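Local coordinates for exosome complex component Rrp42 (Methanothermobacter thermautotrophicus, PDB 2WNR), which is probably a non-catalytic subunit of the RNA-degrading exosome, where it is thought to help shape the active site of its partner Rrp41, at residues R35-E40 against I262-K267; A169-D174 against V178-K183; F198-N203 against R244-K249. All coordinates share one frame; numbering follows the deposited sequence.

Overall arrangement
From the N terminus the chain first enters contact 1 at residues 35-40, on an outer strand of the mixed sheet, and that loop stays open almost to the C terminus. Inside it, contact 2 closes at once: 169-174 turns back onto 178-183 in a beta hairpin at one end of the molecule. Contact 3 follows in series, its loop running from residues 198-203, at the end of strand 193-201, to the start of helix 244-268. The same helix then carries the chain to 262-267 and closes contact 1, so it ties the four-stranded sheet holding 193-201 to the mixed sheet holding 37-41. Contacts 2 and 3 lie on opposite sides of the chain's centre, their own centres about 51 Å apart.

Contact 1: residues R35-E40 against I262-K267; sequences RDISIE and IEYLDK
Tyr-264 reaches from the C-terminal helix of this RNase PH fold to the strand 37-40, where it meets Ile-37 and Ile-39. The axes of strand 37-40 and helix segment 262-267 approach to 9.3 Å, with 41° between their directions, a gap that side chains must bridge.

From CB of Tyr-264, which points toward the strand, the ring is carried straight out from the helix, because CG stands anti to the backbone N (chi1 -171°). Its CD2 is the first atom to touch the other side, 3.8 Å from CD1 of Ile-39. That methyl comes in at the edge of the ring, close to its plane, and the isoleucine and tyrosine side chains lie alongside with their ends pointing opposite ways. One atom further on, CE2 lies 4.0 Å from CG2 of Ile-37, a branch placed anti to its own backbone N. Beyond CZ, the hydroxyl OH gives a hydrogen bond to the carbonyl O of Ile-37.

The choice of acceptor makes sense in the sheet. Strand 37-41 pairs with 49-55 through the backbones of Ser-38 and Glu-40, so the carbonyl of Ile-37 faces the other way and is taken up by the helix instead.

Below the tyrosine the contact is purely apolar: CG2 of Ile-39 sits 4.3 Å from CD1 of Leu-265. Leu-265 is buried, and its side chain also packs on Val-159, Ala-160 and Leu-163 of helix 150-164, which brings a second helix up to this corner; Ile-37 reaches the same helix at Leu-156. At the far tip of the tyrosine, the bond from Tyr-264 OH to Ile-37 O measures 2.7 Å, the hydroxyl standing 30° out of the carbonyl plane.

Contact 2: residues A169-D174 against V178-K183; sequences AAEVED and VINREK
Glu-171 and Asn-180 lie diagonally across two antiparallel strands, on the face they share with Ala-169 and Val-178. Their side chains run at a slant to one another, carboxylate and amide planes 33° apart. The glutamate chain bends at chi2 (85°), which folds its head back along its own strand, above Ala-169, and sets OE1 3.7 Å from CB of Asn-180. OE2 and ND2 of the same pair stay 3.9 Å apart, so this is packing and not a hydrogen bond.

Further along that side, CB of Glu-173 touches CG2 of Val-178 at 3.9 Å, while at the other end the CB atoms of Ala-169 and Lys-183 meet. The reverse face carries Ala-170 opposite Ile-179, and Ala-170 leans on Ile-128 of strand 127-129.

Underneath, the backbones are laced by Asn-180 N to Ala-169 O at 2.7 Å and Glu-171 N to Val-178 O at 3.0 Å. The N of Ala-169 has two weak bonds, to the carbonyls of Asn-180 and Lys-183.

Asn-180 OD1 turns the other way and accepts from Glu-182 N at 3.1 Å. Together these features describe a beta hairpin, with an Asx turn at Asn-180 where the chain rounds a corner.

Contact 3: residues F198-N203 against R244-K249; sequences FAKIGN and RDDVLK
Lys-200 and Asp-246 make the one close contact between residues 198-203 and 244-249. Along the strand, Phe-198 comes first: its side chain heads toward the helix but packs further along it, on Ala-250, Ile-253 and Ala-254.

Next is Lys-200, whose CB again points at the helix. Its chain leaves with CG anti to the backbone N and then kinks at chi2 (84°) and chi4 (-71°), curling round one carboxylate oxygen. CD lies 3.3 Å from OD2 of Asp-246, and NZ closes the salt bridge to that same OD2 at 2.9 Å. The ammonium approaches on the syn side, 18° out of the carboxylate plane, and the two side chains cross at about a right angle. A negative group in the opening turn is also likely to suit the helix end electrostatically. A methionine in place of Lys-200 would probably leave Asp-246 without its charged mate and the strand end without its polar tie to the helix.

Beyond it, Ile-201 packs on Thr-17 and Ile-20 of helix 11-21, and the backbone N of Asn-203 bonds to Asn-21. On the helix, Arg-244 forms a salt bridge with an acidic side chain of another protein's chain, presumably Rrp41. The pattern, a helix laid over an antiparallel four-stranded sheet and pinned at its N-terminal end, is consistent with the C-terminal part of the RNase PH fold.

Contact 1: residues R35-E40 against I262-K267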
loop_
_atom_site.group_PDB
_atom_site.type_symbol
_atom_site.label_atom_id
_atom_site.label_comp_id
_atom_site.label_asym_id
_atom_site.label_seq_id
_atom_site.Cartn_x
_atom_site.Cartn_y
_atom_site.Cartn_z
ATOM N N ARG A 35 7.101 33.529 19.862
ATOM C CA ARG A 35 5.755 34.093 19.809
ATOM C C ARG A 35 5.025 33.677 21.077
ATOM O O ARG A 35 5.572 32.937 21.897
ATOM C CB ARG A 35 5.010 33.592 18.575
ATOM C CG ARG A 35 5.556 34.115 17.261
ATOM C CD ARG A 35 5.179 33.222 16.101
ATOM N NE ARG A 35 5.795 31.905 16.228
ATOM C CZ ARG A 35 5.606 30.897 15.382
ATOM N NH1 ARG A 35 4.814 31.044 14.330
ATOM N NH2 ARG A 35 6.205 29.727 15.598
ATOM N N ASP A 36 3.796 34.148 21.244
ATOM C CA ASP A 36 2.998 33.774 22.407
ATOM C C ASP A 36 2.826 32.258 22.447
ATOM O O ASP A 36 2.706 31.609 21.406
ATOM C CB ASP A 36 1.642 34.477 22.376
ATOM C CG ASP A 36 1.739 35.967 22.691
ATOM O OD1 ASP A 36 0.982 36.745 22.077
ATOM O OD2 ASP A 36 2.560 36.367 23.551
ATOM N N ILE A 37 2.853 31.684 23.641
ATOM C CA ILE A 37 2.664 30.246 23.764
ATOM C C ILE A 37 1.456 29.938 24.635
ATOM O O ILE A 37 1.245 30.565 25.671
ATOM C CB ILE A 37 3.932 29.526 24.277
ATOM C CG1 ILE A 37 5.071 29.674 23.261
ATOM C CG2 ILE A 37 3.651 28.042 24.514
ATOM C CD1 ILE A 37 6.421 29.297 23.792
ATOM N N SER A 38 0.669 28.964 24.188
ATOM C CA SER A 38 -0.547 28.554 24.859
ATOM C C SER A 38 -0.516 27.033 25.005
ATOM O O SER A 38 -0.341 26.317 24.029
ATOM C CB SER A 38 -1.756 29.017 24.038
ATOM O OG SER A 38 -2.980 28.627 24.624
ATOM N N ILE A 39 -0.662 26.545 26.233
ATOM C CA ILE A 39 -0.585 25.114 26.526
ATOM C C ILE A 39 -1.787 24.642 27.350
ATOM O O ILE A 39 -2.012 25.114 28.476
ATOM C CB ILE A 39 0.709 24.771 27.293
ATOM C CG1 ILE A 39 1.937 25.273 26.535
ATOM C CG2 ILE A 39 0.798 23.271 27.568
ATOM C CD1 ILE A 39 3.196 25.387 27.385
ATOM N N GLU A 40 -2.556 23.717 26.782
ATOM C CA GLU A 40 -3.650 23.064 27.502
ATOM C C GLU A 40 -3.415 21.566 27.531
ATOM O O GLU A 40 -2.877 21.004 26.583
ATOM C CB GLU A 40 -4.993 23.330 26.833
ATOM C CG GLU A 40 -5.334 24.797 26.619
ATOM C CD GLU A 40 -6.605 24.959 25.796
ATOM O OE1 GLU A 40 -7.717 24.862 26.377
ATOM O OE2 GLU A 40 -6.487 25.175 24.567
ATOM N N ILE A 262 10.800 25.541 30.074
ATOM C CA ILE A 262 10.534 24.460 31.029
ATOM C C ILE A 262 9.711 24.915 32.241
ATOM O O ILE A 262 8.831 24.185 32.706
ATOM C CB ILE A 262 11.851 23.747 31.443
ATOM C CG1 ILE A 262 12.187 22.658 30.415
ATOM C CG2 ILE A 262 11.789 23.186 32.886
ATOM C CD1 ILE A 262 13.549 22.035 30.603
ATOM N N GLU A 263 9.981 26.113 32.748
ATOM C CA GLU A 263 9.178 26.619 33.849
ATOM C C GLU A 263 7.836 27.162 33.367
ATOM O O GLU A 263 6.902 27.261 34.152
ATOM C CB GLU A 263 9.944 27.626 34.724
ATOM C CG GLU A 263 10.009 29.066 34.226
ATOM C CD GLU A 263 10.296 30.041 35.364
ATOM O OE1 GLU A 263 11.468 30.446 35.548
ATOM O OE2 GLU A 263 9.344 30.385 36.096
ATOM N N TYR A 264 7.737 27.489 32.079
ATOM C CA TYR A 264 6.465 27.919 31.495
ATOM C C TYR A 264 5.533 26.730 31.307
ATOM O O TYR A 264 4.319 26.846 31.493
ATOM C CB TYR A 264 6.661 28.652 30.160
ATOM C CG TYR A 264 5.387 29.289 29.642
ATOM C CD1 TYR A 264 5.011 30.568 30.052
ATOM C CD2 TYR A 264 4.553 28.608 28.755
ATOM C CE1 TYR A 264 3.835 31.155 29.593
ATOM C CE2 TYR A 264 3.374 29.186 28.288
ATOM C CZ TYR A 264 3.021 30.461 28.712
ATOM O OH TYR A 264 1.855 31.038 28.259
ATOM N N LEU A 265 6.105 25.593 30.919
ATOM C CA LEU A 265 5.351 24.351 30.826
ATOM C C LEU A 265 4.877 23.891 32.206
ATOM O O LEU A 265 3.715 23.502 32.355
ATOM C CB LEU A 265 6.168 23.254 30.126
ATOM C CG LEU A 265 5.671 21.801 30.144
ATOM C CD1 LEU A 265 4.210 21.669 29.722
ATOM C CD2 LEU A 265 6.539 20.951 29.258
ATOM N N ASP A 266 5.765 23.956 33.203
ATOM C CA ASP A 266 5.436 23.533 34.568
ATOM C C ASP A 266 4.315 24.370 35.182
ATOM O O ASP A 266 3.456 23.836 35.897
ATOM C CB ASP A 266 6.673 23.578 35.483
ATOM C CG ASP A 266 7.722 22.518 35.129
ATOM O OD1 ASP A 266 7.385 21.528 34.434
ATOM O OD2 ASP A 266 8.891 22.680 35.557
ATOM N N LYS A 267 4.336 25.673 34.891
ATOM C CA LYS A 267 3.364 26.636 35.416
ATOM C C LYS A 267 1.986 26.500 34.767
ATOM O O LYS A 267 0.960 26.709 35.426
ATOM C CB LYS A 267 3.890 28.069 35.271
ATOM C CG LYS A 267 4.980 28.424 36.284
ATOM C CD LYS A 267 5.605 29.791 36.019
ATOM C CE LYS A 267 6.472 30.214 37.197
ATOM N NZ LYS A 267 6.848 31.658 37.168
#

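Contact 2: residues A169-D174 against V178-K183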
loop_
_atom_site.group_PDB
_atom_site.type_symbol
_atom_site.label_atom_id
_atom_site.label_comp_id
_atom_site.label_asym_id
_atom_site.label_seq_id
_atom_site.Cartn_x
_atom_site.Cartn_y
_atom_site.Cartn_z
ATOM N N ALA A 169 -2.752 0.609 36.202
ATOM C CA ALA A 169 -1.741 -0.260 36.773
ATOM C C ALA A 169 -1.833 -1.630 36.121
ATOM O O ALA A 169 -2.916 -2.207 36.009
ATOM C CB ALA A 169 -1.914 -0.370 38.272
ATOM N N ALA A 170 -0.692 -2.129 35.668
ATOM C CA ALA A 170 -0.614 -3.463 35.100
ATOM C C ALA A 170 0.060 -4.444 36.082
ATOM O O ALA A 170 1.275 -4.405 36.290
ATOM C CB ALA A 170 0.107 -3.423 33.762
ATOM N N GLU A 171 -0.753 -5.297 36.698
ATOM C CA GLU A 171 -0.258 -6.322 37.630
ATOM C C GLU A 171 -0.024 -7.644 36.905
ATOM O O GLU A 171 -0.645 -7.916 35.868
ATOM C CB GLU A 171 -1.222 -6.525 38.814
ATOM C CG GLU A 171 -0.928 -5.653 40.043
ATOM C CD GLU A 171 -1.552 -4.260 39.981
ATOM O OE1 GLU A 171 -1.796 -3.744 38.861
ATOM O OE2 GLU A 171 -1.788 -3.670 41.059
ATOM N N VAL A 172 0.889 -8.449 37.445
ATOM C CA VAL A 172 1.160 -9.778 36.901
ATOM C C VAL A 172 0.635 -10.843 37.850
ATOM O O VAL A 172 1.045 -10.920 39.018
ATOM C CB VAL A 172 2.663 -10.018 36.623
ATOM C CG1 VAL A 172 2.857 -11.300 35.817
ATOM C CG2 VAL A 172 3.271 -8.826 35.885
ATOM N N GLU A 173 -0.256 -11.672 37.314
ATOM C CA GLU A 173 -0.924 -12.726 38.064
ATOM C C GLU A 173 -1.142 -13.923 37.146
ATOM O O GLU A 173 -1.574 -13.759 35.996
ATOM C CB GLU A 173 -2.268 -12.209 38.560
ATOM C CG GLU A 173 -2.667 -12.713 39.916
ATOM C CD GLU A 173 -4.165 -12.679 40.117
ATOM O OE1 GLU A 173 -4.871 -13.394 39.376
ATOM O OE2 GLU A 173 -4.633 -11.952 41.020
ATOM N N ASP A 174 -0.833 -15.116 37.657
ATOM C CA ASP A 174 -0.921 -16.388 36.914
ATOM C C ASP A 174 0.003 -16.511 35.690
ATOM O O ASP A 174 0.431 -17.613 35.351
ATOM C CB ASP A 174 -2.376 -16.738 36.540
ATOM C CG ASP A 174 -2.943 -17.913 37.358
ATOM O OD1 ASP A 174 -3.973 -18.483 36.928
ATOM O OD2 ASP A 174 -2.375 -18.277 38.418
ATOM N N VAL A 178 -3.010 -8.702 33.999
ATOM C CA VAL A 178 -4.156 -8.061 34.620
ATOM C C VAL A 178 -4.022 -6.547 34.481
ATOM O O VAL A 178 -3.019 -5.964 34.903
ATOM C CB VAL A 178 -4.268 -8.447 36.122
ATOM C CG1 VAL A 178 -5.434 -7.727 36.793
ATOM C CG2 VAL A 178 -4.406 -9.958 36.281
ATOM N N ILE A 179 -5.024 -5.922 33.870
ATOM C CA ILE A 179 -5.131 -4.462 33.878
ATOM C C ILE A 179 -5.972 -4.018 35.087
ATOM O O ILE A 179 -7.102 -4.473 35.273
ATOM C CB ILE A 179 -5.720 -3.907 32.558
ATOM C CG1 ILE A 179 -4.738 -4.123 31.401
ATOM C CG2 ILE A 179 -6.043 -2.428 32.700
ATOM C CD1 ILE A 179 -5.268 -3.705 30.005
ATOM N N ASN A 180 -5.403 -3.145 35.912
ATOM C CA ASN A 180 -6.111 -2.592 37.059
ATOM C C ASN A 180 -6.365 -1.098 36.864
ATOM O O ASN A 180 -5.486 -0.268 37.114
ATOM C CB ASN A 180 -5.322 -2.859 38.348
ATOM C CG ASN A 180 -6.107 -2.520 39.608
ATOM O OD1 ASN A 180 -7.126 -1.834 39.558
ATOM N ND2 ASN A 180 -5.622 -3.000 40.750
ATOM N N ARG A 181 -7.577 -0.772 36.420
ATOM C CA ARG A 181 -7.966 0.605 36.094
ATOM C C ARG A 181 -8.381 1.442 37.321
ATOM O O ARG A 181 -8.702 2.627 37.197
ATOM C CB ARG A 181 -9.059 0.603 35.011
ATOM C CG ARG A 181 -9.475 1.981 34.504
ATOM C CD ARG A 181 -10.301 1.882 33.241
ATOM N NE ARG A 181 -9.490 2.095 32.042
ATOM C CZ ARG A 181 -8.916 1.134 31.317
ATOM N NH1 ARG A 181 -9.046 -0.147 31.657
ATOM N NH2 ARG A 181 -8.206 1.460 30.242
ATOM N N GLU A 182 -8.362 0.833 38.504
ATOM C CA GLU A 182 -8.625 1.581 39.736
ATOM C C GLU A 182 -7.426 2.462 40.106
ATOM O O GLU A 182 -7.589 3.648 40.402
ATOM C CB GLU A 182 -9.008 0.653 40.908
ATOM C CG GLU A 182 -10.009 -0.482 40.588
ATOM C CD GLU A 182 -11.256 -0.024 39.834
ATOM O OE1 GLU A 182 -12.315 0.125 40.478
ATOM O OE2 GLU A 182 -11.181 0.176 38.601
ATOM N N LYS A 183 -6.229 1.877 40.074
ATOM C CA LYS A 183 -4.995 2.604 40.371
ATOM C C LYS A 183 -4.399 3.213 39.095
ATOM O O LYS A 183 -3.608 2.573 38.398
ATOM C CB LYS A 183 -3.989 1.675 41.069
ATOM C CG LYS A 183 -2.744 2.361 41.645
ATOM C CD LYS A 183 -1.843 1.340 42.344
ATOM C CE LYS A 183 -0.752 1.999 43.181
ATOM N NZ LYS A 183 -0.225 1.061 44.221
#

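Contact 3: residues F198-N203 against R244-K249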
loop_
_atom_site.group_PDB
_atom_site.type_symbol
_atom_site.label_atom_id
_atom_site.label_comp_id
_atom_site.label_asym_id
_atom_site.label_seq_id
_atom_site.Cartn_x
_atom_site.Cartn_y
_atom_site.Cartn_z
ATOM N N PHE A 198 15.813 27.545 15.100
ATOM C CA PHE A 198 16.315 28.817 14.590
ATOM C C PHE A 198 16.311 28.813 13.074
ATOM O O PHE A 198 16.493 27.772 12.457
ATOM C CB PHE A 198 17.749 29.050 15.069
ATOM C CG PHE A 198 17.897 29.047 16.554
ATOM C CD1 PHE A 198 17.960 30.237 17.252
ATOM C CD2 PHE A 198 17.977 27.850 17.258
ATOM C CE1 PHE A 198 18.097 30.238 18.638
ATOM C CE2 PHE A 198 18.115 27.842 18.643
ATOM C CZ PHE A 198 18.175 29.032 19.335
ATOM N N ALA A 199 16.130 29.981 12.478
ATOM C CA ALA A 199 16.180 30.113 11.033
ATOM C C ALA A 199 17.275 31.088 10.622
ATOM O O ALA A 199 17.326 32.211 11.122
ATOM C CB ALA A 199 14.831 30.569 10.500
ATOM N N LYS A 200 18.151 30.650 9.719
ATOM C CA LYS A 200 19.164 31.535 9.143
ATOM C C LYS A 200 18.553 32.399 8.045
ATOM O O LYS A 200 18.156 31.898 6.988
ATOM C CB LYS A 200 20.344 30.734 8.594
ATOM C CG LYS A 200 21.421 31.561 7.878
ATOM C CD LYS A 200 22.427 32.174 8.842
ATOM C CE LYS A 200 23.511 32.937 8.096
ATOM N NZ LYS A 200 24.467 32.073 7.357
ATOM N N ILE A 201 18.466 33.693 8.321
ATOM C CA ILE A 201 18.015 34.671 7.351
ATOM C C ILE A 201 19.079 35.751 7.327
ATOM O O ILE A 201 19.532 36.205 8.387
ATOM C CB ILE A 201 16.626 35.262 7.708
ATOM C CG1 ILE A 201 15.566 34.156 7.731
ATOM C CG2 ILE A 201 16.223 36.324 6.689
ATOM C CD1 ILE A 201 14.377 34.421 8.635
ATOM N N GLY A 202 19.480 36.153 6.118
ATOM C CA GLY A 202 20.565 37.103 5.940
ATOM C C GLY A 202 21.786 36.581 6.659
ATOM O O GLY A 202 22.190 35.441 6.447
ATOM N N ASN A 203 22.357 37.410 7.529
ATOM C CA ASN A 203 23.523 37.019 8.331
ATOM C C ASN A 203 23.151 36.649 9.766
ATOM O O ASN A 203 24.015 36.556 10.637
ATOM C CB ASN A 203 24.550 38.157 8.355
ATOM C CG ASN A 203 24.979 38.597 6.967
ATOM O OD1 ASN A 203 25.139 39.785 6.719
ATOM N ND2 ASN A 203 25.176 37.642 6.059
ATOM N N ARG A 244 29.951 27.473 11.196
ATOM C CA ARG A 244 30.289 27.041 12.548
ATOM C C ARG A 244 29.730 28.009 13.610
ATOM O O ARG A 244 29.165 27.573 14.611
ATOM C CB ARG A 244 31.808 26.894 12.690
ATOM C CG ARG A 244 32.251 26.230 13.981
ATOM C CD ARG A 244 33.763 26.132 14.057
ATOM N NE ARG A 244 34.204 25.633 15.357
ATOM C CZ ARG A 244 34.404 26.393 16.432
ATOM N NH1 ARG A 244 34.202 27.705 16.386
ATOM N NH2 ARG A 244 34.800 25.836 17.563
ATOM N N ASP A 245 29.880 29.315 13.379
ATOM C CA ASP A 245 29.416 30.322 14.332
ATOM C C ASP A 245 27.910 30.263 14.498
ATOM O O ASP A 245 27.411 30.357 15.620
ATOM C CB ASP A 245 29.855 31.737 13.929
ATOM C CG ASP A 245 31.347 31.980 14.141
ATOM O OD1 ASP A 245 32.062 31.076 14.655
ATOM O OD2 ASP A 245 31.811 33.089 13.788
ATOM N N ASP A 246 27.193 30.097 13.385
ATOM C CA ASP A 246 25.734 29.972 13.402
ATOM C C ASP A 246 25.292 28.827 14.301
ATOM O O ASP A 246 24.378 28.984 15.102
ATOM C CB ASP A 246 25.179 29.756 11.996
ATOM C CG ASP A 246 25.337 30.968 11.105
ATOM O OD1 ASP A 246 25.535 32.086 11.615
ATOM O OD2 ASP A 246 25.264 30.801 9.874
ATOM N N VAL A 247 25.959 27.685 14.180
ATOM C CA VAL A 247 25.587 26.508 14.942
ATOM C C VAL A 247 25.837 26.706 16.428
ATOM O O VAL A 247 24.945 26.459 17.248
ATOM C CB VAL A 247 26.318 25.274 14.431
ATOM C CG1 VAL A 247 26.129 24.088 15.380
ATOM C CG2 VAL A 247 25.824 24.938 13.026
ATOM N N LEU A 248 27.035 27.175 16.765
ATOM C CA LEU A 248 27.424 27.370 18.159
ATOM C C LEU A 248 26.630 28.484 18.837
ATOM O O LEU A 248 26.350 28.412 20.038
ATOM C CB LEU A 248 28.925 27.627 18.269
ATOM C CG LEU A 248 29.855 26.491 17.825
ATOM C CD1 LEU A 248 31.293 26.917 18.048
ATOM C CD2 LEU A 248 29.579 25.168 18.550
ATOM N N LYS A 249 26.271 29.506 18.061
ATOM C CA LYS A 249 25.424 30.589 18.548
ATOM C C LYS A 249 24.037 30.047 18.890
ATOM O O LYS A 249 23.498 30.335 19.956
ATOM C CB LYS A 249 25.341 31.721 17.515
ATOM C CG LYS A 249 24.579 32.955 17.984
ATOM C CD LYS A 249 24.865 34.171 17.107
ATOM C CE LYS A 249 23.971 35.349 17.513
ATOM N NZ LYS A 249 24.443 36.645 16.945
#